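Local coordinates for protein putidaredoxin reductase (Pseudomonas putida, PDB 1Q1R) that probably uses its FAD to pass electrons from a reduced pyridine nucleotide to putidaredoxin, which supplies the cytochrome P450cam monooxygenase, at residues I279-G283 with D284-F288. Residues are numbered along the deposited sequence; the frame is centred on the assembly and turned at random.
With FAD (flavin-adenine dinucleotide), chain C.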
ATOM      1  N   ILE A 279      -0.921  23.488  -5.927  1.00 35.40           N
ATOM      2  CA  ILE A 279      -0.354  22.331  -5.233  1.00 34.06           C
ATOM      3  C   ILE A 279      -1.298  21.132  -5.227  1.00 33.81           C
ATOM      4  O   ILE A 279      -2.440  21.226  -4.772  1.00 34.30           O
ATOM      5  CB  ILE A 279      -0.010  22.665  -3.760  1.00 34.42           C
ATOM      6  CG1 ILE A 279       0.905  23.892  -3.690  1.00 33.87           C
ATOM      7  CG2 ILE A 279       0.675  21.468  -3.103  1.00 33.43           C
ATOM      8  CD1 ILE A 279       1.148  24.386  -2.272  1.00 32.93           C
ATOM      9  N   MET A 280      -0.812  20.002  -5.729  1.00 32.86           N
ATOM     10  CA  MET A 280      -1.599  18.773  -5.763  1.00 32.63           C
ATOM     11  C   MET A 280      -0.947  17.718  -4.865  1.00 31.56           C
ATOM     12  O   MET A 280       0.210  17.863  -4.472  1.00 31.63           O
ATOM     13  CB  MET A 280      -1.685  18.240  -7.199  1.00 33.82           C
ATOM     14  CG  MET A 280      -2.298  19.208  -8.200  1.00 34.87           C
ATOM     15  SD  MET A 280      -2.374  18.543  -9.884  1.00 37.38           S
ATOM     16  CE  MET A 280      -0.705  18.579 -10.337  1.00 38.84           C
ATOM     17  N   ALA A 281      -1.698  16.671  -4.530  1.00 30.25           N
ATOM     18  CA  ALA A 281      -1.184  15.573  -3.709  1.00 28.32           C
ATOM     19  C   ALA A 281      -1.521  14.279  -4.446  1.00 27.94           C
ATOM     20  O   ALA A 281      -2.484  14.237  -5.212  1.00 27.74           O
ATOM     21  CB  ALA A 281      -1.821  15.583  -2.331  1.00 28.71           C
ATOM     22  N   VAL A 282      -0.744  13.222  -4.213  1.00 26.13           N
ATOM     23  CA  VAL A 282      -0.966  11.959  -4.916  1.00 24.70           C
ATOM     24  C   VAL A 282      -0.354  10.761  -4.186  1.00 24.54           C
ATOM     25  O   VAL A 282       0.681  10.889  -3.531  1.00 24.74           O
ATOM     26  CB  VAL A 282      -0.353  12.047  -6.337  1.00 23.52           C
ATOM     27  CG1 VAL A 282       1.144  12.278  -6.234  1.00 23.88           C
ATOM     28  CG2 VAL A 282      -0.648  10.792  -7.139  1.00 23.28           C
ATOM     29  N   GLY A 283      -1.000   9.600  -4.303  1.00 23.79           N
ATOM     30  CA  GLY A 283      -0.486   8.391  -3.680  1.00 22.14           C
ATOM     31  C   GLY A 283      -0.939   8.106  -2.264  1.00 22.43           C
ATOM     32  O   GLY A 283      -2.020   8.517  -1.848  1.00 23.10           O
ATOM     33  N   ASP A 284      -0.100   7.384  -1.524  1.00 22.45           N
ATOM     34  CA  ASP A 284      -0.383   7.010  -0.142  1.00 23.19           C
ATOM     35  C   ASP A 284      -0.723   8.200   0.759  1.00 23.13           C
ATOM     36  O   ASP A 284      -1.444   8.047   1.737  1.00 23.13           O
ATOM     37  CB  ASP A 284       0.824   6.285   0.473  1.00 23.32           C
ATOM     38  CG  ASP A 284       1.041   4.892  -0.099  1.00 23.69           C
ATOM     39  OD1 ASP A 284       0.419   4.544  -1.124  1.00 23.77           O
ATOM     40  OD2 ASP A 284       1.851   4.142   0.487  1.00 24.64           O
ATOM     41  N   CYS A 285      -0.196   9.375   0.432  1.00 24.79           N
ATOM     42  CA  CYS A 285      -0.417  10.561   1.258  1.00 25.93           C
ATOM     43  C   CYS A 285      -1.700  11.325   0.976  1.00 27.22           C
ATOM     44  O   CYS A 285      -2.051  12.235   1.728  1.00 27.31           O
ATOM     45  CB  CYS A 285       0.751  11.535   1.099  1.00 25.08           C
ATOM     46  SG  CYS A 285       0.709  12.514  -0.429  1.00 24.63           S
ATOM     47  N   ALA A 286      -2.403  10.959  -0.090  1.00 27.97           N
ATOM     48  CA  ALA A 286      -3.608  11.685  -0.474  1.00 29.17           C
ATOM     49  C   ALA A 286      -4.948  11.171   0.029  1.00 29.93           C
ATOM     50  O   ALA A 286      -5.293  10.000  -0.145  1.00 29.89           O
ATOM     51  CB  ALA A 286      -3.653  11.813  -1.998  1.00 28.50           C
ATOM     52  N   ARG A 287      -5.700  12.064   0.668  1.00 30.58           N
ATOM     53  CA  ARG A 287      -7.036  11.731   1.140  1.00 31.50           C
ATOM     54  C   ARG A 287      -7.963  12.394   0.128  1.00 31.05           C
ATOM     55  O   ARG A 287      -7.968  13.613  -0.018  1.00 31.25           O
ATOM     56  CB  ARG A 287      -7.301  12.289   2.539  1.00 32.76           C
ATOM     57  CG  ARG A 287      -8.749  12.077   2.995  1.00 34.30           C
ATOM     58  CD  ARG A 287      -8.877  12.187   4.492  1.00 34.69           C
ATOM     59  NE  ARG A 287      -8.146  11.115   5.157  1.00 37.13           N
ATOM     60  CZ  ARG A 287      -8.553   9.853   5.213  1.00 37.13           C
ATOM     61  NH1 ARG A 287      -9.699   9.497   4.649  1.00 38.94           N
ATOM     62  NH2 ARG A 287      -7.815   8.945   5.835  1.00 37.58           N
ATOM     63  N   PHE A 288      -8.731  11.582  -0.586  1.00 31.52           N
ATOM     64  CA  PHE A 288      -9.628  12.100  -1.608  1.00 31.86           C
ATOM     65  C   PHE A 288     -11.055  11.612  -1.404  1.00 31.86           C
ATOM     66  O   PHE A 288     -11.310  10.700  -0.620  1.00 31.60           O
ATOM     67  CB  PHE A 288      -9.129  11.666  -2.985  1.00 31.72           C
ATOM     68  CG  PHE A 288      -9.198  10.178  -3.213  1.00 32.51           C
ATOM     69  CD1 PHE A 288     -10.261   9.618  -3.916  1.00 32.58           C
ATOM     70  CD2 PHE A 288      -8.208   9.334  -2.709  1.00 32.72           C
ATOM     71  CE1 PHE A 288     -10.335   8.237  -4.116  1.00 32.29           C
ATOM     72  CE2 PHE A 288      -8.275   7.950  -2.903  1.00 31.94           C
ATOM     73  CZ  PHE A 288      -9.338   7.405  -3.608  1.00 31.63           C
TER
HETATM   74  PA  FAD C 749       6.225   6.220  -1.035  1.00 22.85           P
HETATM   75  O1A FAD C 749       6.334   6.277   0.442  1.00 21.51           O
HETATM   76  O2A FAD C 749       6.591   4.960  -1.723  1.00 23.56           O
HETATM   77  O5B FAD C 749       7.091   7.403  -1.679  1.00 22.88           O
HETATM   78  C5B FAD C 749       7.176   8.697  -1.070  1.00 24.60           C
HETATM   79  C4B FAD C 749       8.640   9.168  -1.110  1.00 25.32           C
HETATM   80  O4B FAD C 749       8.705  10.618  -0.859  1.00 24.74           O
HETATM   81  C3B FAD C 749       9.460   8.510   0.010  1.00 25.39           C
HETATM   82  O3B FAD C 749      10.781   8.232  -0.475  1.00 25.67           O
HETATM   83  C2B FAD C 749       9.531   9.590   1.062  1.00 25.76           C
HETATM   84  O2B FAD C 749      10.707   9.430   1.861  1.00 26.90           O
HETATM   85  C1B FAD C 749       9.657  10.833   0.206  1.00 25.83           C
HETATM   86  N9A FAD C 749       9.418  12.107   0.939  1.00 27.11           N
HETATM   87  C8A FAD C 749       8.452  12.350   1.843  1.00 27.77           C
HETATM   88  N7A FAD C 749       8.583  13.604   2.294  1.00 28.81           N
HETATM   89  C5A FAD C 749       9.626  14.152   1.676  1.00 28.55           C
HETATM   90  C6A FAD C 749      10.236  15.407   1.739  1.00 29.91           C
HETATM   91  N6A FAD C 749       9.770  16.341   2.565  1.00 29.37           N
HETATM   92  N1A FAD C 749      11.315  15.661   0.956  1.00 29.68           N
HETATM   93  C2A FAD C 749      11.801  14.727   0.127  1.00 29.78           C
HETATM   94  N3A FAD C 749      11.231  13.515   0.056  1.00 27.80           N
HETATM   95  C4A FAD C 749      10.151  13.208   0.815  1.00 27.75           C
HETATM   96  N1  FAD C 749       0.628  -2.188  -2.977  1.00 21.11           N
HETATM   97  C2  FAD C 749      -0.112  -3.038  -3.807  1.00 21.86           C
HETATM   98  O2  FAD C 749      -1.022  -2.583  -4.499  1.00 25.16           O
HETATM   99  N3  FAD C 749       0.204  -4.407  -3.853  1.00 19.74           N
HETATM  100  C4  FAD C 749       1.265  -4.918  -3.068  1.00 20.01           C
HETATM  101  O4  FAD C 749       1.558  -6.109  -3.152  1.00 19.62           O
HETATM  102  C4X FAD C 749       2.003  -4.063  -2.233  1.00 19.58           C
HETATM  103  N5  FAD C 749       3.062  -4.534  -1.513  1.00 18.41           N
HETATM  104  C5X FAD C 749       3.845  -3.718  -0.749  1.00 18.89           C
HETATM  105  C6  FAD C 749       4.947  -4.243  -0.042  1.00 17.76           C
HETATM  106  C7  FAD C 749       5.773  -3.393   0.729  1.00 17.37           C
HETATM  107  C7M FAD C 749       6.949  -3.998   1.518  1.00 17.13           C
HETATM  108  C8  FAD C 749       5.496  -2.003   0.786  1.00 16.67           C
HETATM  109  C8M FAD C 749       6.386  -1.044   1.592  1.00 16.73           C
HETATM  110  C9  FAD C 749       4.396  -1.481   0.082  1.00 17.47           C
HETATM  111  C9A FAD C 749       3.569  -2.331  -0.683  1.00 17.80           C
HETATM  112  N10 FAD C 749       2.462  -1.819  -1.413  1.00 20.28           N
HETATM  113  C10 FAD C 749       1.681  -2.695  -2.196  1.00 19.12           C
HETATM  114  C1' FAD C 749       2.115  -0.367  -1.346  1.00 20.18           C
HETATM  115  C2' FAD C 749       2.595   0.362  -2.604  1.00 20.72           C
HETATM  116  O2' FAD C 749       3.960   0.012  -2.855  1.00 21.17           O
HETATM  117  C3' FAD C 749       2.463   1.888  -2.443  1.00 20.70           C
HETATM  118  O3' FAD C 749       1.110   2.205  -2.088  1.00 21.65           O
HETATM  119  C4' FAD C 749       2.838   2.607  -3.745  1.00 21.09           C
HETATM  120  O4' FAD C 749       4.184   2.281  -4.099  1.00 21.15           O
HETATM  121  C5' FAD C 749       2.715   4.135  -3.623  1.00 21.79           C
HETATM  122  O5' FAD C 749       3.735   4.701  -2.783  1.00 20.68           O
HETATM  123  P   FAD C 749       3.943   6.304  -2.788  1.00 20.36           P
HETATM  124  O1P FAD C 749       4.822   6.651  -3.923  1.00 18.93           O
HETATM  125  O2P FAD C 749       2.605   6.932  -2.728  1.00 20.08           O
HETATM  126  O3P FAD C 749       4.687   6.607  -1.376  1.00 22.24           O
HETATM  127  O   HOH W   1       2.305   9.680  -1.884  1.00 23.01           O
HETATM  128  O   HOH W   2      -4.868   7.768  -1.429  1.00 25.27           O
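At Cys-285, a chi1 of 78° tucks SG between its own backbone N and carbonyl carbon and brings the sulfur back over the turn, 3.5 Å from Val-282 O. Past strand 279-281 the chain swings away at Gly-283, whose positive phi of 90° glycine takes easily; its CA lies 3.5 Å from FAD O2P, so a residue without a side chain suits the place. The turn closes where Ala-286 N donates to Gly-283 O (3.0 Å, 165° at the hydrogen). Ala-286 CB lies 4.2 Å from Ala-281 CB, and two methyl groups suit so tight a bend.

Asp-284, at the apex, meets the FAD twice. Its amide donates to O2P of the phosphate at 3.0 Å, while its carboxylate OD1 accepts from the ribityl hydroxyl O3' at 2.6 Å, so one residue holds both pyrophosphate and ribityl chain. OD2 forms a salt bridge with Arg-134, which probably favours the ionised acid. Water 1 donates to Val-282 O (2.6 Å) and to O2P, tying the backbone just past strand 279-281 to the phosphate.

This FAD-binding turn follows strand 279-281, the edge strand of the parallel FAD-domain sheet, paired with strand 105-108; helix 302-316 packs on Met-280 and Val-282, and the chain leaves in strand 286-290, between strands 266-267 and 295-298.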